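Local coordinates for protein TRAP dicarboxylate transporter-DctP subunit (Desulfovibrio salexigens, PDB 4N6D) that probably binds a small organic acid in the periplasm and hands it to the membrane subunits of a TRAP transporter, at residues Ser33-Phe37 with Gln47-Trp51; Ser71-Gly75 with Gly86-Ile90; Leu80-Gly86 with Ile237-Met241. All coordinates share one frame. Numbering follows the deposited sequence.

Interaction 1: residues Ser33-Phe37 with Gln47-Trp51; sequences SYANF and QMERW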
ATOM      1  N   SER A  33     -21.090   2.498  10.345  1.00  7.37           N
ATOM      2  CA  SER A  33     -19.840   2.860  10.990  1.00  7.31           C
ATOM      3  C   SER A  33     -18.659   2.342  10.167  1.00  7.34           C
ATOM      4  O   SER A  33     -18.726   1.254   9.612  1.00  8.69           O
ATOM      5  CB  SER A  33     -19.767   2.274  12.404  1.00  8.59           C
ATOM      6  OG  SER A  33     -19.956   0.867  12.331  1.00 11.74           O
ATOM      7  N   TYR A  34     -17.586   3.131  10.093  1.00  6.97           N
ATOM      8  CA  TYR A  34     -16.432   2.813   9.270  1.00  7.37           C
ATOM      9  C   TYR A  34     -15.192   2.941  10.160  1.00  7.52           C
ATOM     10  O   TYR A  34     -14.776   4.047  10.546  1.00  9.76           O
ATOM     11  CB  TYR A  34     -16.451   3.760   8.057  1.00  9.03           C
ATOM     12  CG  TYR A  34     -15.492   3.495   6.921  1.00  7.15           C
ATOM     13  CD1 TYR A  34     -15.875   3.767   5.624  1.00  8.06           C
ATOM     14  CD2 TYR A  34     -14.195   3.046   7.134  1.00  7.26           C
ATOM     15  CE1 TYR A  34     -14.999   3.592   4.555  1.00  8.34           C
ATOM     16  CE2 TYR A  34     -13.322   2.855   6.067  1.00  7.34           C
ATOM     17  CZ  TYR A  34     -13.733   3.143   4.783  1.00  9.76           C
ATOM     18  OH  TYR A  34     -12.899   2.992   3.698  1.00  9.15           O
ATOM     19  N   ALA A  35     -14.645   1.785  10.539  1.00  7.60           N
ATOM     20  CA  ALA A  35     -13.463   1.713  11.391  1.00  9.03           C
ATOM     21  C   ALA A  35     -12.204   1.823  10.542  1.00 10.02           C
ATOM     22  O   ALA A  35     -12.148   1.289   9.447  1.00  8.04           O
ATOM     23  CB  ALA A  35     -13.457   0.405  12.174  1.00  8.55           C
ATOM     24  N   ASN A  36     -11.199   2.507  11.067  1.00  9.43           N
ATOM     25  CA  ASN A  36      -9.933   2.662  10.371  1.00  7.94           C
ATOM     26  C   ASN A  36      -8.816   2.780  11.395  1.00 13.95           C
ATOM     27  O   ASN A  36      -8.915   3.576  12.317  1.00 15.73           O
ATOM     28  CB  ASN A  36     -10.003   3.898   9.476  1.00 10.15           C
ATOM     29  CG  ASN A  36      -9.324   3.697   8.156  1.00  9.37           C
ATOM     30  OD1 ASN A  36      -8.279   3.043   8.077  1.00 12.51           O
ATOM     31  ND2 ASN A  36      -9.912   4.261   7.102  1.00  7.69           N
ATOM     32  N   PHE A  37      -7.761   1.990  11.256  1.00 11.92           N
ATOM     33  CA  PHE A  37      -6.773   1.887  12.317  1.00  9.86           C
ATOM     34  C   PHE A  37      -5.732   3.045  12.398  1.00 10.82           C
ATOM     35  O   PHE A  37      -5.330   3.437  13.504  1.00 13.76           O
ATOM     36  CB  PHE A  37      -6.069   0.526  12.267  1.00 10.97           C
ATOM     37  CG  PHE A  37      -5.181   0.349  11.080  1.00 12.30           C
ATOM     38  CD1 PHE A  37      -3.873   0.839  11.089  1.00  9.88           C
ATOM     39  CD2 PHE A  37      -5.646  -0.293   9.943  1.00 14.08           C
ATOM     40  CE1 PHE A  37      -3.056   0.687   9.980  1.00 15.71           C
ATOM     41  CE2 PHE A  37      -4.838  -0.438   8.827  1.00 14.49           C
ATOM     42  CZ  PHE A  37      -3.537   0.056   8.850  1.00 19.12           C
ATOM     43  N   GLN A  47      -8.954   8.785   2.325  1.00 11.55           N
ATOM     44  CA  GLN A  47      -9.834   8.225   1.313  1.00  8.71           C
ATOM     45  C   GLN A  47     -11.161   7.818   1.942  1.00  8.01           C
ATOM     46  O   GLN A  47     -12.210   7.959   1.306  1.00  9.37           O
ATOM     47  CB  GLN A  47      -9.173   7.071   0.549  1.00  8.16           C
ATOM     48  CG  GLN A  47      -8.982   5.798   1.347  1.00 10.95           C
ATOM     49  CD  GLN A  47     -10.253   4.975   1.547  1.00  8.75           C
ATOM     50  OE1 GLN A  47     -11.166   4.959   0.700  1.00 10.00           O
ATOM     51  NE2 GLN A  47     -10.297   4.250   2.660  1.00  7.87           N
ATOM     52  N   MET A  48     -11.134   7.334   3.184  1.00  8.37           N
ATOM     53  CA  MET A  48     -12.378   6.970   3.875  1.00  7.98           C
ATOM     54  C   MET A  48     -13.348   8.177   3.911  1.00 11.64           C
ATOM     55  O   MET A  48     -14.550   8.072   3.608  1.00 10.62           O
ATOM     56  CB  MET A  48     -12.070   6.462   5.277  1.00  8.60           C
ATOM     57  CG  MET A  48     -13.254   6.438   6.232  1.00  7.02           C
ATOM     58  SD  MET A  48     -12.775   5.988   7.920  1.00 10.02           S
ATOM     59  CE  MET A  48     -11.783   7.421   8.410  1.00 10.89           C
ATOM     60  N   GLU A  49     -12.826   9.347   4.252  1.00  9.99           N
ATOM     61  CA  GLU A  49     -13.685  10.534   4.330  1.00  8.45           C
ATOM     62  C   GLU A  49     -14.250  10.907   2.972  1.00 10.49           C
ATOM     63  O   GLU A  49     -15.390  11.332   2.874  1.00 10.31           O
ATOM     64  CB  GLU A  49     -12.949  11.745   4.914  1.00  9.96           C
ATOM     65  CG  GLU A  49     -12.464  11.548   6.338  1.00 11.34           C
ATOM     66  CD  GLU A  49     -13.594  11.330   7.330  1.00 14.86           C
ATOM     67  OE1 GLU A  49     -14.724  11.783   7.065  1.00 13.05           O
ATOM     68  OE2 GLU A  49     -13.349  10.691   8.370  1.00 13.21           O
ATOM     69  N   ARG A  50     -13.443  10.778   1.921  1.00 10.02           N
ATOM     70  CA  ARG A  50     -13.929  11.091   0.571  1.00 11.16           C
ATOM     71  C   ARG A  50     -15.010  10.096   0.139  1.00 10.93           C
ATOM     72  O   ARG A  50     -16.023  10.470  -0.465  1.00 11.54           O
ATOM     73  CB  ARG A  50     -12.768  11.108  -0.417  1.00 14.62           C
ATOM     74  CG  ARG A  50     -13.155  11.616  -1.815  1.00 18.90           C
ATOM     75  CD  ARG A  50     -13.370  10.474  -2.759  1.00 18.80           C
ATOM     76  NE  ARG A  50     -13.857  10.966  -4.049  1.00 18.07           N
ATOM     77  CZ  ARG A  50     -14.206  10.175  -5.060  1.00 22.41           C
ATOM     78  NH1 ARG A  50     -14.091   8.857  -4.947  1.00 13.78           N
ATOM     79  NH2 ARG A  50     -14.652  10.717  -6.197  1.00 25.57           N
ATOM     80  N   TRP A  51     -14.812   8.836   0.501  1.00 10.75           N
ATOM     81  CA  TRP A  51     -15.784   7.801   0.193  1.00  9.87           C
ATOM     82  C   TRP A  51     -17.106   8.117   0.886  1.00 10.82           C
ATOM     83  O   TRP A  51     -18.164   8.040   0.269  1.00  9.18           O
ATOM     84  CB  TRP A  51     -15.241   6.458   0.640  1.00  7.87           C
ATOM     85  CG  TRP A  51     -16.089   5.270   0.268  1.00  7.26           C
ATOM     86  CD1 TRP A  51     -16.012   4.552  -0.890  1.00  8.96           C
ATOM     87  CD2 TRP A  51     -17.088   4.637   1.070  1.00  6.84           C
ATOM     88  NE1 TRP A  51     -16.928   3.523  -0.875  1.00 10.38           N
ATOM     89  CE2 TRP A  51     -17.598   3.551   0.321  1.00  8.96           C
ATOM     90  CE3 TRP A  51     -17.622   4.888   2.342  1.00  8.10           C
ATOM     91  CZ2 TRP A  51     -18.587   2.707   0.806  1.00  7.39           C
ATOM     92  CZ3 TRP A  51     -18.625   4.047   2.819  1.00  7.43           C
ATOM     93  CH2 TRP A  51     -19.097   2.983   2.049  1.00  9.05           C
TER
HETATM   94  O   HOH W   1     -13.450   3.493   1.183  1.00  9.48           O
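In the beta-alpha-beta unit formed by strand 30-35, helix 43-58 and strand 63-68, Tyr-34 makes most of the contact between the first strand and the helix. Its ring is bounded on two sides by apolar and aromatic groups of helix 47-51. Met-48 covers one face: its CG stands 3.4 Å from the centroid of the Tyr-34 ring, almost on the ring normal, as a CH-pi contact, and its SD is 3.8 Å from that centroid, a Met-aromatic contact. Trp-51, one turn on, receives the edge of Tyr-34 on its face in an offset edge-to-face pair, the ring centroids 5.5 Å apart and the planes at 72°.

The polar contacts lie at the ends of the side chains. Gln-47 NE2 donates to Tyr-34 OH at 3.1 Å, and a water lies 2.6 Å from Tyr-34 OH and 2.8 Å from Gln-47 OE1. Asn-36 ND2 makes a weak hydrogen bond to Met-48 SD at 3.4 Å. Both amides are also tied to the Pro-44 carbonyl near the start of the helix. The tyrosine can thus be buried because its hydroxyl has polar partners while its ring is packed against sulfur, methylene and indole.

Interaction 2: residues Ser71-Gly75 with Gly86-Ile90; sequences STLLG and GQADI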
ATOM      1  N   SER A  71      -8.184   4.161  15.229  1.00 12.78           N
ATOM      2  CA  SER A  71      -8.427   2.992  16.055  1.00  8.52           C
ATOM      3  C   SER A  71      -9.411   3.286  17.183  1.00 11.53           C
ATOM      4  O   SER A  71      -9.385   2.640  18.239  1.00 15.00           O
ATOM      5  CB  SER A  71      -7.109   2.454  16.622  1.00 12.14           C
ATOM      6  OG  SER A  71      -6.298   1.892  15.599  1.00 12.68           O
ATOM      7  N   THR A  72     -10.307   4.234  16.939  1.00  9.80           N
ATOM      8  CA  THR A  72     -11.279   4.619  17.968  1.00 14.77           C
ATOM      9  C   THR A  72     -12.473   3.679  18.086  1.00 17.96           C
ATOM     10  O   THR A  72     -13.196   3.726  19.070  1.00 25.11           O
ATOM     11  CB  THR A  72     -11.807   6.031  17.788  1.00 11.45           C
ATOM     12  OG1 THR A  72     -12.319   6.232  16.463  1.00 18.64           O
ATOM     13  CG2 THR A  72     -10.692   7.053  18.102  1.00 15.62           C
ATOM     14  N   LEU A  73     -12.693   2.836  17.088  1.00  9.43           N
ATOM     15  CA  LEU A  73     -13.720   1.801  17.202  1.00 10.17           C
ATOM     16  C   LEU A  73     -13.061   0.427  17.123  1.00 10.92           C
ATOM     17  O   LEU A  73     -13.159  -0.355  18.055  1.00 12.16           O
ATOM     18  CB  LEU A  73     -14.762   1.978  16.108  1.00  9.17           C
ATOM     19  CG  LEU A  73     -15.923   0.988  16.029  1.00 10.44           C
ATOM     20  CD1 LEU A  73     -16.653   0.891  17.340  1.00 15.58           C
ATOM     21  CD2 LEU A  73     -16.881   1.388  14.869  1.00 11.94           C
ATOM     22  N   LEU A  74     -12.398   0.135  16.005  1.00 10.14           N
ATOM     23  CA  LEU A  74     -11.569  -1.061  15.875  1.00  8.42           C
ATOM     24  C   LEU A  74     -10.163  -0.642  15.454  1.00  8.69           C
ATOM     25  O   LEU A  74      -9.983   0.349  14.753  1.00 11.19           O
ATOM     26  CB  LEU A  74     -12.134  -2.028  14.832  1.00  8.49           C
ATOM     27  CG  LEU A  74     -13.558  -2.527  15.006  1.00 11.62           C
ATOM     28  CD1 LEU A  74     -13.999  -3.340  13.800  1.00 10.37           C
ATOM     29  CD2 LEU A  74     -13.639  -3.347  16.255  1.00 14.25           C
ATOM     30  N   GLY A  75      -9.162  -1.389  15.884  1.00 13.99           N
ATOM     31  CA  GLY A  75      -7.793  -1.102  15.503  1.00 16.21           C
ATOM     32  C   GLY A  75      -7.162  -2.268  14.765  1.00 16.05           C
ATOM     33  O   GLY A  75      -7.849  -3.132  14.235  1.00 12.87           O
ATOM     34  N   GLY A  86     -19.837  -7.463  13.318  1.00 13.85           N
ATOM     35  CA  GLY A  86     -20.730  -6.328  13.205  1.00 12.62           C
ATOM     36  C   GLY A  86     -20.457  -5.206  14.207  1.00 13.36           C
ATOM     37  O   GLY A  86     -21.262  -4.270  14.331  1.00 14.59           O
ATOM     38  N   GLN A  87     -19.340  -5.288  14.924  1.00 12.21           N
ATOM     39  CA  GLN A  87     -18.958  -4.205  15.817  1.00 10.46           C
ATOM     40  C   GLN A  87     -18.758  -2.915  15.046  1.00 12.58           C
ATOM     41  O   GLN A  87     -18.989  -1.815  15.577  1.00 11.61           O
ATOM     42  CB  GLN A  87     -17.666  -4.525  16.536  1.00 17.73           C
ATOM     43  CG  GLN A  87     -17.808  -5.462  17.672  1.00 31.32           C
ATOM     44  CD  GLN A  87     -16.483  -5.656  18.352  1.00 33.27           C
ATOM     45  OE1 GLN A  87     -15.894  -4.699  18.858  1.00 37.17           O
ATOM     46  NE2 GLN A  87     -15.981  -6.882  18.331  1.00 35.34           N
ATOM     47  N   ALA A  88     -18.290  -3.055  13.802  1.00 12.34           N
ATOM     48  CA  ALA A  88     -18.310  -1.971  12.838  1.00  9.64           C
ATOM     49  C   ALA A  88     -18.912  -2.527  11.570  1.00 10.97           C
ATOM     50  O   ALA A  88     -18.787  -3.718  11.300  1.00 10.09           O
ATOM     51  CB  ALA A  88     -16.918  -1.439  12.545  1.00 10.19           C
ATOM     52  N   ASP A  89     -19.574  -1.676  10.792  1.00  7.32           N
ATOM     53  CA  ASP A  89     -20.105  -2.114   9.510  1.00  7.78           C
ATOM     54  C   ASP A  89     -19.017  -2.281   8.460  1.00  8.49           C
ATOM     55  O   ASP A  89     -19.102  -3.165   7.609  1.00  7.75           O
ATOM     56  CB  ASP A  89     -21.182  -1.156   8.988  1.00  8.63           C
ATOM     57  CG  ASP A  89     -22.386  -1.072   9.938  1.00 11.15           C
ATOM     58  OD1 ASP A  89     -23.129  -2.078  10.046  1.00 12.84           O
ATOM     59  OD2 ASP A  89     -22.568  -0.012  10.580  1.00 10.67           O
ATOM     60  N   ILE A  90     -18.005  -1.431   8.536  1.00  6.45           N
ATOM     61  CA  ILE A  90     -16.958  -1.340   7.531  1.00  6.23           C
ATOM     62  C   ILE A  90     -15.640  -1.153   8.224  1.00  8.37           C
ATOM     63  O   ILE A  90     -15.571  -0.545   9.297  1.00  9.01           O
ATOM     64  CB  ILE A  90     -17.197  -0.113   6.599  1.00  7.04           C
ATOM     65  CG1 ILE A  90     -18.543  -0.224   5.896  1.00  8.10           C
ATOM     66  CG2 ILE A  90     -16.043   0.038   5.590  1.00  8.52           C
ATOM     67  CD1 ILE A  90     -18.946   1.098   5.200  1.00 10.50           C
TER
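This is a small van der Waals contact, largely apolar, between two loops, the one that leads into helix 79-85 and the one that leaves it for strand 90-94. Ala-88 is its focus. The CB of Ala-88 meets Leu-73 CD2 and Leu-74 CD1, each at 3.7 Å, so two consecutive leucines converge on one methyl group. Gln-87 widens the patch: its carbonyl O lies 3.9 Å from Leu-73 CD2, and its side-chain OE1 is 3.7 Å from Leu-74 CD2, both van der Waals contacts. Leu-74 also packs on Val-83 of the intervening helix and on Ala-35 of the neighbouring strand, which carries the patch into the interior. The second loop opens at Gly-86, whose positive phi of 86° would press a CB against the preceding carbonyl; glycine avoids that strain and lets the chain turn sharply. With this positive phi and two bonds back into the last turn, Gly-86 ends helix 79-85 in a Schellman motif, here placed where the helix of a beta-alpha-beta crossover gives way to the next parallel strand, 90-94, of a periplasmic-binding-protein domain.

Interaction 3: residues Leu80-Gly86 with Ile237-Met241; sequences LRGVMQG and IIMNM. With I3C (5-amino-2,4,6-triiodobenzene-1,3-dicarboxylic acid), chain C.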
ATOM      1  N   LEU A  80     -10.631  -7.201  11.494  1.00 11.47           N
ATOM      2  CA  LEU A  80     -11.238  -8.348  10.786  1.00 13.72           C
ATOM      3  C   LEU A  80     -12.346  -8.991  11.575  1.00  9.97           C
ATOM      4  O   LEU A  80     -13.480  -9.168  11.100  1.00 13.78           O
ATOM      5  CB  LEU A  80     -10.198  -9.417  10.463  1.00 16.67           C
ATOM      6  CG  LEU A  80      -9.398  -9.201   9.198  1.00 17.30           C
ATOM      7  CD1 LEU A  80      -8.315 -10.267   9.110  1.00 21.31           C
ATOM      8  CD2 LEU A  80     -10.294  -9.261   7.967  1.00 14.18           C
ATOM      9  N   ARG A  81     -12.053  -9.364  12.808  1.00 10.60           N
ATOM     10  CA  ARG A  81     -13.069 -10.013  13.611  1.00 14.77           C
ATOM     11  C   ARG A  81     -14.195  -9.047  13.943  1.00 13.08           C
ATOM     12  O   ARG A  81     -15.378  -9.400  13.956  1.00 13.71           O
ATOM     13  CB  ARG A  81     -12.465 -10.544  14.905  1.00 19.78           C
ATOM     14  CG  ARG A  81     -13.362 -11.522  15.604  1.00 23.97           C
ATOM     15  CD  ARG A  81     -13.517 -12.814  14.794  1.00 26.72           C
ATOM     16  NE  ARG A  81     -14.497 -13.674  15.451  1.00 28.25           N
ATOM     17  CZ  ARG A  81     -15.445 -14.361  14.831  1.00 33.88           C
ATOM     18  NH1 ARG A  81     -15.544 -14.333  13.509  1.00 30.81           N
ATOM     19  NH2 ARG A  81     -16.281 -15.092  15.551  1.00 39.10           N
ATOM     20  N   GLY A  82     -13.822  -7.803  14.219  1.00  9.35           N
ATOM     21  CA  GLY A  82     -14.808  -6.792  14.548  1.00 10.72           C
ATOM     22  C   GLY A  82     -15.816  -6.522  13.450  1.00 12.18           C
ATOM     23  O   GLY A  82     -17.007  -6.347  13.697  1.00 11.97           O
ATOM     24  N   VAL A  83     -15.352  -6.453  12.215  1.00  9.06           N
ATOM     25  CA  VAL A  83     -16.284  -6.275  11.121  1.00  7.34           C
ATOM     26  C   VAL A  83     -17.135  -7.548  10.928  1.00 11.17           C
ATOM     27  O   VAL A  83     -18.347  -7.479  10.704  1.00 11.18           O
ATOM     28  CB  VAL A  83     -15.546  -5.872   9.834  1.00  9.11           C
ATOM     29  CG1 VAL A  83     -16.495  -5.916   8.649  1.00 12.63           C
ATOM     30  CG2 VAL A  83     -14.957  -4.477   9.983  1.00  7.83           C
ATOM     31  N   MET A  84     -16.514  -8.719  11.064  1.00 11.82           N
ATOM     32  CA  MET A  84     -17.232  -9.981  10.896  1.00 13.53           C
ATOM     33  C   MET A  84     -18.358 -10.075  11.904  1.00 14.62           C
ATOM     34  O   MET A  84     -19.441 -10.593  11.609  1.00 15.74           O
ATOM     35  CB  MET A  84     -16.278 -11.162  11.080  1.00 18.00           C
ATOM     36  CG  MET A  84     -15.278 -11.312   9.964  1.00 25.55           C
ATOM     37  SD  MET A  84     -14.087 -12.640  10.217  1.00 46.15           S
ATOM     38  CE  MET A  84     -15.263 -13.874  10.427  1.00  8.48           C
ATOM     39  N   GLN A  85     -18.105  -9.568  13.106  1.00 12.07           N
ATOM     40  CA  GLN A  85     -19.072  -9.611  14.199  1.00 15.21           C
ATOM     41  C   GLN A  85     -20.075  -8.459  14.173  1.00 18.02           C
ATOM     42  O   GLN A  85     -21.052  -8.477  14.915  1.00 19.38           O
ATOM     43  CB  GLN A  85     -18.344  -9.639  15.547  1.00 19.13           C
ATOM     44  CG  GLN A  85     -17.608 -10.943  15.770  1.00 19.11           C
ATOM     45  CD  GLN A  85     -16.900 -11.025  17.108  1.00 31.08           C
ATOM     46  OE1 GLN A  85     -16.164 -10.114  17.495  1.00 34.55           O
ATOM     47  NE2 GLN A  85     -17.110 -12.130  17.819  1.00 31.81           N
ATOM     48  N   GLY A  86     -19.837  -7.463  13.318  1.00 13.85           N
ATOM     49  CA  GLY A  86     -20.730  -6.328  13.205  1.00 12.62           C
ATOM     50  C   GLY A  86     -20.457  -5.206  14.207  1.00 13.36           C
ATOM     51  O   GLY A  86     -21.262  -4.270  14.331  1.00 14.59           O
ATOM     52  N   ILE A 237     -10.953  -2.539   1.833  1.00  6.02           N
ATOM     53  CA  ILE A 237     -12.075  -2.021   2.621  1.00  6.08           C
ATOM     54  C   ILE A 237     -13.176  -3.071   2.604  1.00  8.57           C
ATOM     55  O   ILE A 237     -13.697  -3.447   1.543  1.00  6.94           O
ATOM     56  CB  ILE A 237     -12.586  -0.688   2.077  1.00  7.09           C
ATOM     57  CG1 ILE A 237     -11.444   0.351   1.988  1.00  6.13           C
ATOM     58  CG2 ILE A 237     -13.757  -0.193   2.936  1.00  6.93           C
ATOM     59  CD1 ILE A 237     -10.682   0.574   3.306  1.00  6.12           C
ATOM     60  N   ILE A 238     -13.489  -3.591   3.788  1.00  6.17           N
ATOM     61  CA  ILE A 238     -14.430  -4.703   3.921  1.00  6.45           C
ATOM     62  C   ILE A 238     -15.687  -4.263   4.650  1.00  7.25           C
ATOM     63  O   ILE A 238     -15.630  -3.402   5.528  1.00  6.62           O
ATOM     64  CB  ILE A 238     -13.787  -5.926   4.671  1.00  8.71           C
ATOM     65  CG1 ILE A 238     -13.186  -5.525   6.025  1.00  7.49           C
ATOM     66  CG2 ILE A 238     -12.724  -6.601   3.790  1.00 12.59           C
ATOM     67  CD1 ILE A 238     -12.845  -6.722   6.949  1.00 10.86           C
ATOM     68  N   MET A 239     -16.811  -4.879   4.281  1.00  7.39           N
ATOM     69  CA  MET A 239     -18.082  -4.588   4.915  1.00  6.53           C
ATOM     70  C   MET A 239     -18.719  -5.877   5.429  1.00  7.47           C
ATOM     71  O   MET A 239     -18.660  -6.924   4.777  1.00  7.76           O
ATOM     72  CB  MET A 239     -19.000  -3.897   3.907  1.00  9.35           C
ATOM     73  CG  MET A 239     -20.373  -3.576   4.467  1.00  6.76           C
ATOM     74  SD  MET A 239     -21.337  -2.533   3.361  1.00 10.87           S
ATOM     75  CE  MET A 239     -22.565  -1.907   4.484  1.00 14.17           C
ATOM     76  N   ASN A 240     -19.324  -5.777   6.605  1.00  6.72           N
ATOM     77  CA  ASN A 240     -20.032  -6.895   7.225  1.00  7.10           C
ATOM     78  C   ASN A 240     -21.144  -7.375   6.295  1.00  8.43           C
ATOM     79  O   ASN A 240     -21.858  -6.556   5.707  1.00  8.47           O
ATOM     80  CB  ASN A 240     -20.623  -6.423   8.551  1.00  8.27           C
ATOM     81  CG  ASN A 240     -21.528  -7.444   9.167  1.00 12.82           C
ATOM     82  OD1 ASN A 240     -22.723  -7.456   8.891  1.00  9.49           O
ATOM     83  ND2 ASN A 240     -20.974  -8.298  10.028  1.00 11.76           N
ATOM     84  N   MET A 241     -21.268  -8.684   6.123  1.00  9.93           N
ATOM     85  CA  MET A 241     -22.227  -9.215   5.164  1.00  8.40           C
ATOM     86  C   MET A 241     -23.675  -8.927   5.546  1.00  9.06           C
ATOM     87  O   MET A 241     -24.500  -8.638   4.671  1.00  8.61           O
ATOM     88  CB  MET A 241     -22.034 -10.719   4.964  1.00  9.71           C
ATOM     89  CG  MET A 241     -22.834 -11.244   3.822  1.00  9.90           C
ATOM     90  SD  MET A 241     -22.134 -10.717   2.271  1.00 16.75           S
ATOM     91  CE  MET A 241     -20.642 -11.709   2.277  1.00 19.41           C
TER
HETATM   92  I3  I3C C 402     -22.215 -20.191  10.083  0.66 23.13           I
HETATM   93  I2  I3C C 402     -16.933 -17.356  11.051  0.66 22.85           I
HETATM   94  I1  I3C C 402     -21.695 -16.145  14.466  0.66 34.75           I
HETATM   95  O8  I3C C 402     -23.240 -19.283  13.334  0.66 22.53           O
HETATM   96  O9  I3C C 402     -23.862 -17.552  12.124  0.66 28.10           O
HETATM   97  C10 I3C C 402     -18.719 -16.054  13.319  0.66 23.24           C
HETATM   98  N13 I3C C 402     -19.081 -19.359   9.694  0.66 30.53           N
HETATM   99  C1  I3C C 402     -21.562 -18.113  12.171  0.66 24.20           C
HETATM  100  C6  I3C C 402     -21.000 -18.823  11.127  0.66 14.95           C
HETATM  101  C5  I3C C 402     -19.675 -18.637  10.771  0.66 26.74           C
HETATM  102  C4  I3C C 402     -18.941 -17.734  11.502  0.66 20.17           C
HETATM  103  C3  I3C C 402     -19.511 -17.026  12.538  0.66 19.18           C
HETATM  104  C2  I3C C 402     -20.819 -17.216  12.887  0.66 26.74           C
HETATM  105  C7  I3C C 402     -22.972 -18.324  12.561  0.66 24.07           C
HETATM  106  O11 I3C C 402     -18.680 -14.838  12.999  0.66 27.37           O
HETATM  107  O12 I3C C 402     -18.097 -16.484  14.320  0.66 21.67           O
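Val-83 packs against strand 237-240, its CB 4.0 Å from Ile-238 CD1 and its CG1 3.9 Å from the backbone C of Met-239. The same Ile-238 CD1 also meets Leu-80 CD2 at 3.7 Å, so two residues three apart on the helix, one turn, grip a single isoleucine tip. Helix and strand run roughly the same way, with 35° between their directions and a closest axis approach of 7.2 Å. The CA atoms of Val-83 and Asn-240, 5.4 Å apart, are the nearest pair across the segments.

The polar half of the contact belongs to Asn-240. Its ND2 donates to Val-83 O at 2.8 Å, a carbonyl that also accepts the backbone N of Gly-86 at 3.0 Å as the helix ends in a Schellman motif. Meanwhile, Asn-240 OD1 accepts the backbone N of Ser-243, making this residue the N-cap of helix 241-245. One amide therefore ties the end of one helix to the start of another. In the mixed sheet typical of solute-binding proteins of the periplasmic-binding-protein clan, strand 234-240 runs antiparallel between 90-94 and 139-146, and helix 79-85 packs against it.

The side of the helix turned from the strand carries Arg-81 and Met-84. Arg-81 grips a carboxylate of the phasing compound I3C, with NH2 2.6 Å from I3C O12 and NH1 3.2 Å from I3C O11, while Met-84 CE lies 3.9 Å from iodine I2; Arg-138 also belongs to this I3C site.

In the fold
All three contacts are arranged around one five-stranded sheet. Interactions 1 and 2 have centres about 10 Å apart and are joined by hydrogen bonds, one within the sheet (Ala-35 N to Ile-90 O, 2.8 Å) and one beyond it (Phe-37 O to Ser-71 OG, 2.8 Å). Interactions 2 and 3, about 8 Å apart between centres, share Gly-86, and Asp-89 O lies 2.8 Å from Asn-240 N, a probable hydrogen bond. Interactions 1 and 3, with centres about 13 Å apart, meet where Tyr-34 OH packs 3.3 Å from Ile-237 CD1. Only interaction 3 holds residues of the I3C site; the side chain of Gln-87 in interaction 2 stays about 10 Å from that compound.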